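Local coordinates for transglutaminase-like domain-containing protein (Streptococcus suis, PDB 4XZ7) that has transglutaminase activity and acts as an antiphagocytic virulence factor, the present piece being an N-terminal, dimer-forming part that carries its transglutaminase-like domain, at residues B[233-238]-B[261-266]; B[226-231]-B[254-259]. One frame throughout, in Å; residues are numbered along the deposited sequence.

Interaction 1 (B[233-238]-B[261-266]); sequences EAANKA and KAMCVG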
loop_
_atom_site.group_PDB
_atom_site.type_symbol
_atom_site.label_atom_id
_atom_site.label_comp_id
_atom_site.label_asym_id
_atom_site.label_seq_id
_atom_site.Cartn_x
_atom_site.Cartn_y
_atom_site.Cartn_z
ATOM N N GLU B 233 14.219 -14.777 3.128
ATOM C CA GLU B 233 13.143 -14.344 4.036
ATOM C C GLU B 233 11.762 -14.363 3.385
ATOM O O GLU B 233 10.791 -14.900 3.934
ATOM C CB GLU B 233 13.425 -12.933 4.539
ATOM C CG GLU B 233 14.625 -12.817 5.432
ATOM C CD GLU B 233 14.229 -12.739 6.885
ATOM O OE1 GLU B 233 14.498 -13.711 7.626
ATOM O OE2 GLU B 233 13.639 -11.708 7.278
ATOM N N ALA B 234 11.672 -13.766 2.207
ATOM C CA ALA B 234 10.398 -13.722 1.503
ATOM C C ALA B 234 9.952 -15.124 1.091
ATOM O O ALA B 234 8.766 -15.423 1.137
ATOM C CB ALA B 234 10.492 -12.815 0.298
ATOM N N ALA B 235 10.891 -15.985 0.691
ATOM C CA ALA B 235 10.521 -17.341 0.279
ATOM C C ALA B 235 9.976 -18.106 1.493
ATOM O O ALA B 235 8.991 -18.851 1.406
ATOM C CB ALA B 235 11.711 -18.076 -0.328
ATOM N N ASN B 236 10.646 -17.897 2.619
ATOM C CA ASN B 236 10.239 -18.438 3.902
ATOM C C ASN B 236 8.792 -18.062 4.229
ATOM O O ASN B 236 7.952 -18.927 4.483
ATOM C CB ASN B 236 11.187 -17.935 4.987
ATOM C CG ASN B 236 11.585 -19.016 5.956
ATOM O OD1 ASN B 236 12.689 -19.567 5.871
ATOM N ND2 ASN B 236 10.687 -19.336 6.888
ATOM N N LYS B 237 8.493 -16.769 4.202
ATOM C CA LYS B 237 7.129 -16.329 4.490
ATOM C C LYS B 237 6.126 -16.809 3.440
ATOM O O LYS B 237 4.956 -17.033 3.741
ATOM C CB LYS B 237 7.072 -14.803 4.610
ATOM C CG LYS B 237 8.094 -14.217 5.587
ATOM C CD LYS B 237 8.255 -15.026 6.882
ATOM C CE LYS B 237 9.537 -14.622 7.651
ATOM N NZ LYS B 237 10.786 -14.783 6.827
ATOM N N ALA B 238 6.568 -16.986 2.204
ATOM C CA ALA B 238 5.631 -17.430 1.174
ATOM C C ALA B 238 5.259 -18.908 1.335
ATOM O O ALA B 238 4.134 -19.285 1.015
ATOM C CB ALA B 238 6.193 -17.175 -0.223
ATOM N N LYS B 261 17.590 -8.766 -6.253
ATOM C CA LYS B 261 17.177 -9.651 -5.188
ATOM C C LYS B 261 15.838 -10.199 -5.622
ATOM O O LYS B 261 14.918 -9.435 -5.947
ATOM C CB LYS B 261 17.069 -8.908 -3.855
ATOM C CG LYS B 261 16.870 -9.784 -2.628
ATOM C CD LYS B 261 16.797 -8.881 -1.389
ATOM C CE LYS B 261 16.787 -9.660 -0.097
ATOM N NZ LYS B 261 16.463 -8.730 1.011
ATOM N N ALA B 262 15.718 -11.519 -5.639
ATOM C CA ALA B 262 14.580 -12.119 -6.318
ATOM C C ALA B 262 14.270 -13.521 -5.816
ATOM O O ALA B 262 15.083 -14.145 -5.118
ATOM C CB ALA B 262 14.832 -12.143 -7.831
ATOM N N MET B 263 13.090 -13.972 -6.141
ATOM C CA MET B 263 12.672 -15.322 -5.962
ATOM C C MET B 263 12.436 -15.984 -7.291
ATOM O O MET B 263 12.670 -15.388 -8.280
ATOM C CB MET B 263 11.425 -15.364 -5.130
ATOM C CG MET B 263 11.737 -15.184 -3.701
ATOM S SD MET B 263 10.395 -14.782 -2.649
ATOM C CE MET B 263 9.194 -16.005 -2.970
ATOM N N CYS B 264 11.955 -17.207 -7.261
ATOM C CA CYS B 264 11.861 -18.052 -8.435
ATOM C C CYS B 264 11.163 -17.449 -9.661
ATOM O O CYS B 264 11.670 -17.548 -10.728
ATOM C CB CYS B 264 11.317 -19.457 -8.107
ATOM S SG CYS B 264 9.618 -19.562 -7.557
ATOM N N VAL B 265 10.018 -16.832 -9.470
ATOM C CA VAL B 265 9.318 -16.223 -10.552
ATOM C C VAL B 265 10.150 -15.102 -11.131
ATOM O O VAL B 265 10.245 -14.998 -12.301
ATOM C CB VAL B 265 7.903 -15.755 -10.189
ATOM C CG1 VAL B 265 7.287 -14.991 -11.336
ATOM C CG2 VAL B 265 7.033 -16.941 -9.843
ATOM N N GLY B 266 10.786 -14.311 -10.288
ATOM C CA GLY B 266 11.670 -13.274 -10.800
ATOM C C GLY B 266 12.785 -13.815 -11.676
ATOM O O GLY B 266 12.916 -13.438 -12.843
#

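Interaction 2 (B[226-231]-B[254-259]); sequences NHTTYD and FAVTER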
loop_
_atom_site.group_PDB
_atom_site.type_symbol
_atom_site.label_atom_id
_atom_site.label_comp_id
_atom_site.label_asym_id
_atom_site.label_seq_id
_atom_site.Cartn_x
_atom_site.Cartn_y
_atom_site.Cartn_z
ATOM N N ASN B 226 24.725 -16.135 -9.956
ATOM C CA ASN B 226 25.916 -15.650 -9.252
ATOM C C ASN B 226 25.943 -14.152 -8.964
ATOM O O ASN B 226 26.865 -13.673 -8.302
ATOM C CB ASN B 226 27.185 -16.026 -10.035
ATOM C CG ASN B 226 27.590 -17.483 -9.818
ATOM O OD1 ASN B 226 27.128 -18.130 -8.872
ATOM N ND2 ASN B 226 28.436 -18.009 -10.703
ATOM N N HIS B 227 24.952 -13.402 -9.446
ATOM C CA HIS B 227 24.951 -11.962 -9.165
ATOM C C HIS B 227 23.615 -11.402 -8.678
ATOM O O HIS B 227 23.418 -10.183 -8.616
ATOM C CB HIS B 227 25.414 -11.198 -10.409
ATOM C CG HIS B 227 26.868 -11.387 -10.696
ATOM N ND1 HIS B 227 27.331 -12.290 -11.630
ATOM C CD2 HIS B 227 27.964 -10.847 -10.113
ATOM C CE1 HIS B 227 28.651 -12.271 -11.634
ATOM N NE2 HIS B 227 29.060 -11.410 -10.718
ATOM N N THR B 228 22.713 -12.301 -8.313
ATOM C CA THR B 228 21.424 -11.925 -7.774
ATOM C C THR B 228 21.199 -12.621 -6.443
ATOM O O THR B 228 21.373 -13.817 -6.349
ATOM C CB THR B 228 20.320 -12.299 -8.733
ATOM O OG1 THR B 228 20.676 -11.849 -10.044
ATOM C CG2 THR B 228 19.001 -11.685 -8.290
ATOM N N THR B 229 20.810 -11.877 -5.415
ATOM C CA THR B 229 20.504 -12.491 -4.125
ATOM C C THR B 229 19.162 -13.234 -4.172
ATOM O O THR B 229 18.167 -12.684 -4.638
ATOM C CB THR B 229 20.468 -11.426 -3.010
ATOM O OG1 THR B 229 21.792 -10.917 -2.811
ATOM C CG2 THR B 229 19.948 -12.006 -1.718
ATOM N N TYR B 230 19.139 -14.487 -3.729
ATOM C CA TYR B 230 17.864 -15.161 -3.489
ATOM C C TYR B 230 17.238 -14.665 -2.171
ATOM O O TYR B 230 17.886 -14.657 -1.121
ATOM C CB TYR B 230 18.019 -16.693 -3.444
ATOM C CG TYR B 230 16.677 -17.368 -3.672
ATOM C CD1 TYR B 230 16.146 -17.450 -4.950
ATOM C CD2 TYR B 230 15.916 -17.855 -2.610
ATOM C CE1 TYR B 230 14.913 -18.015 -5.187
ATOM C CE2 TYR B 230 14.657 -18.431 -2.835
ATOM C CZ TYR B 230 14.170 -18.505 -4.137
ATOM O OH TYR B 230 12.943 -19.065 -4.421
ATOM N N ASP B 231 15.977 -14.272 -2.215
ATOM C CA ASP B 231 15.366 -13.665 -1.041
ATOM C C ASP B 231 14.864 -14.734 -0.090
ATOM O O ASP B 231 13.675 -15.053 -0.081
ATOM C CB ASP B 231 14.219 -12.730 -1.436
ATOM C CG ASP B 231 13.761 -11.850 -0.272
ATOM O OD1 ASP B 231 14.104 -12.162 0.882
ATOM O OD2 ASP B 231 13.057 -10.849 -0.506
ATOM N N PHE B 254 11.153 -6.552 -12.361
ATOM C CA PHE B 254 12.225 -5.662 -11.913
ATOM C C PHE B 254 13.122 -6.289 -10.853
ATOM O O PHE B 254 14.120 -5.696 -10.438
ATOM C CB PHE B 254 11.632 -4.376 -11.362
ATOM C CG PHE B 254 10.765 -3.648 -12.346
ATOM C CD1 PHE B 254 11.288 -3.198 -13.558
ATOM C CD2 PHE B 254 9.441 -3.404 -12.066
ATOM C CE1 PHE B 254 10.494 -2.524 -14.459
ATOM C CE2 PHE B 254 8.644 -2.721 -12.970
ATOM C CZ PHE B 254 9.172 -2.284 -14.164
ATOM N N ALA B 255 12.758 -7.485 -10.416
ATOM C CA ALA B 255 13.392 -8.088 -9.262
ATOM C C ALA B 255 14.888 -8.395 -9.480
ATOM O O ALA B 255 15.721 -8.005 -8.663
ATOM C CB ALA B 255 12.651 -9.343 -8.867
ATOM N N VAL B 256 15.258 -9.102 -10.537
ATOM C CA VAL B 256 16.689 -9.396 -10.633
ATOM C C VAL B 256 17.434 -8.247 -11.307
ATOM O O VAL B 256 18.620 -8.044 -11.061
ATOM C CB VAL B 256 16.989 -10.766 -11.334
ATOM C CG1 VAL B 256 15.724 -11.520 -11.679
ATOM C CG2 VAL B 256 17.979 -10.639 -12.510
ATOM N N THR B 257 16.723 -7.447 -12.092
ATOM C CA THR B 257 17.367 -6.401 -12.874
ATOM C C THR B 257 17.639 -5.128 -12.069
ATOM O O THR B 257 18.763 -4.654 -12.034
ATOM C CB THR B 257 16.527 -6.045 -14.104
ATOM O OG1 THR B 257 15.137 -5.987 -13.745
ATOM C CG2 THR B 257 16.734 -7.086 -15.195
ATOM N N GLU B 258 16.602 -4.575 -11.443
ATOM C CA GLU B 258 16.722 -3.374 -10.619
ATOM C C GLU B 258 17.079 -3.669 -9.170
ATOM O O GLU B 258 17.983 -3.064 -8.586
ATOM C CB GLU B 258 15.409 -2.585 -10.642
ATOM C CG GLU B 258 15.023 -2.130 -12.042
ATOM C CD GLU B 258 13.815 -1.212 -12.049
ATOM O OE1 GLU B 258 13.197 -0.979 -10.983
ATOM O OE2 GLU B 258 13.482 -0.723 -13.138
ATOM N N ARG B 259 16.340 -4.595 -8.580
ATOM C CA ARG B 259 16.471 -4.860 -7.154
ATOM C C ARG B 259 17.672 -5.753 -6.849
ATOM O O ARG B 259 18.237 -5.689 -5.757
ATOM C CB ARG B 259 15.179 -5.490 -6.654
ATOM C CG ARG B 259 15.056 -5.697 -5.169
ATOM C CD ARG B 259 13.671 -6.222 -4.925
ATOM N NE ARG B 259 13.340 -6.361 -3.514
ATOM C CZ ARG B 259 13.130 -7.527 -2.915
ATOM N NH1 ARG B 259 13.229 -8.651 -3.616
ATOM N NH2 ARG B 259 12.804 -7.570 -1.626
HETATM O O HOH W 1 20.731 -9.197 -10.296
#

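Interaction 1 (B[233-238]-B[261-266])
Residues 261-266 reach segment 233-238 of helix 232-239 through one long side chain, M263, which lies against the face made by A234, A235 and A238. In sequence order, K261 and A262 form a short strand, from whose end M263 sets out. M263 follows at the N-cap position of helix 264-277, its CB directed toward helix 232-239. With CG beside its own backbone N (chi1 -78°) the chain runs out nearly straight to sulfur, bringing SD to 3.5 Å from A234 CB and 3.6 Å from A235 N. A bend at the last torsion (chi3 53°) then turns the methyl group along the helix, where M263 CE rests 3.8 Å from A235 CA and 4.2 Å from A238 CB. The contact is thus purely van der Waals, with the alanines letting the thioether lie close to the helix backbone. Y247 and Y230 also touch M263, while Y242 of the second subunit packs on A234. One residue on, C264 opens the helix and turns to other neighbours, touching H295 and A296 on strand 294-302; V265 also packs on A296. A cysteine at the start of a helix, set against a histidine on a neighbouring strand, is consistent with the active-site arrangement of the papain-like transglutaminase core fold.

Interaction 2 (B[226-231]-B[254-259])
T228 and V256 meet side chain to side chain at about a right angle, joining the end of helix 213-227 to the short helix 255-259 inside the transglutaminase-like domain. Both branches of the threonine touch: T228 CG2, anti to its main-chain nitrogen (chi1 -48° for OG1), comes 3.8 Å from V256 CB, while OG1, on the N side, approaches V256 CG2. The hydroxyl is also bridged to the same residue by a water, which lies 2.7 Å from T228 OG1, donates to V256 O and makes a weak third bond to H227 O. Further along, D231 faces R259 across a looser link. R259 NH2 gives a weak hydrogen bond to D231 OD2 (3.5 Å, N-H...O angle 158°), part of a salt bridge; the carboxylate oxygen sits at the guanidinium edge, in its plane, although the two planes are 42° apart.

A second layer positions these groups. T228 OG1 also bonds to V224 O in the last turn of helix 213-227, and R259 NH1 bonds to K261 O. D231 caps the next helix by accepting from A234 N with OD1, leaving OD2 for the arginine. V256 also packs on T270 and on L201 of helix 188-205, the helix that provides R190 for a salt bridge to E258 and a cation-pi contact with F254. The short helix is itself widened by a pi-type turn, in which F254 O accepts from both E258 N at 2.9 Å and R259 N at 3.1 Å.

In the fold
Both interactions lie in the transglutaminase-like domain, their centres about 10 Å apart, and their segments alternate along the chain: 226-231, 233-238, 254-259, 261-266. Each arm of interaction 2 thus leads directly into an arm of interaction 1. The two are joined through the parallel pair of strands 229-230 and 261-262, where A262 N lies 2.9 Å from T229 O and A262 O 3.0 Å from D231 N, both probable hydrogen bonds. Helices 232-239, 245-251 and 255-259 fill the connection between those strands. Interaction 2 ties this connection to helices 213-227 and 188-205; interaction 1 sits beside the second subunit. Strand 261-262 leads into helix 264-277, opened by C264, consistent with this family's catalytic core.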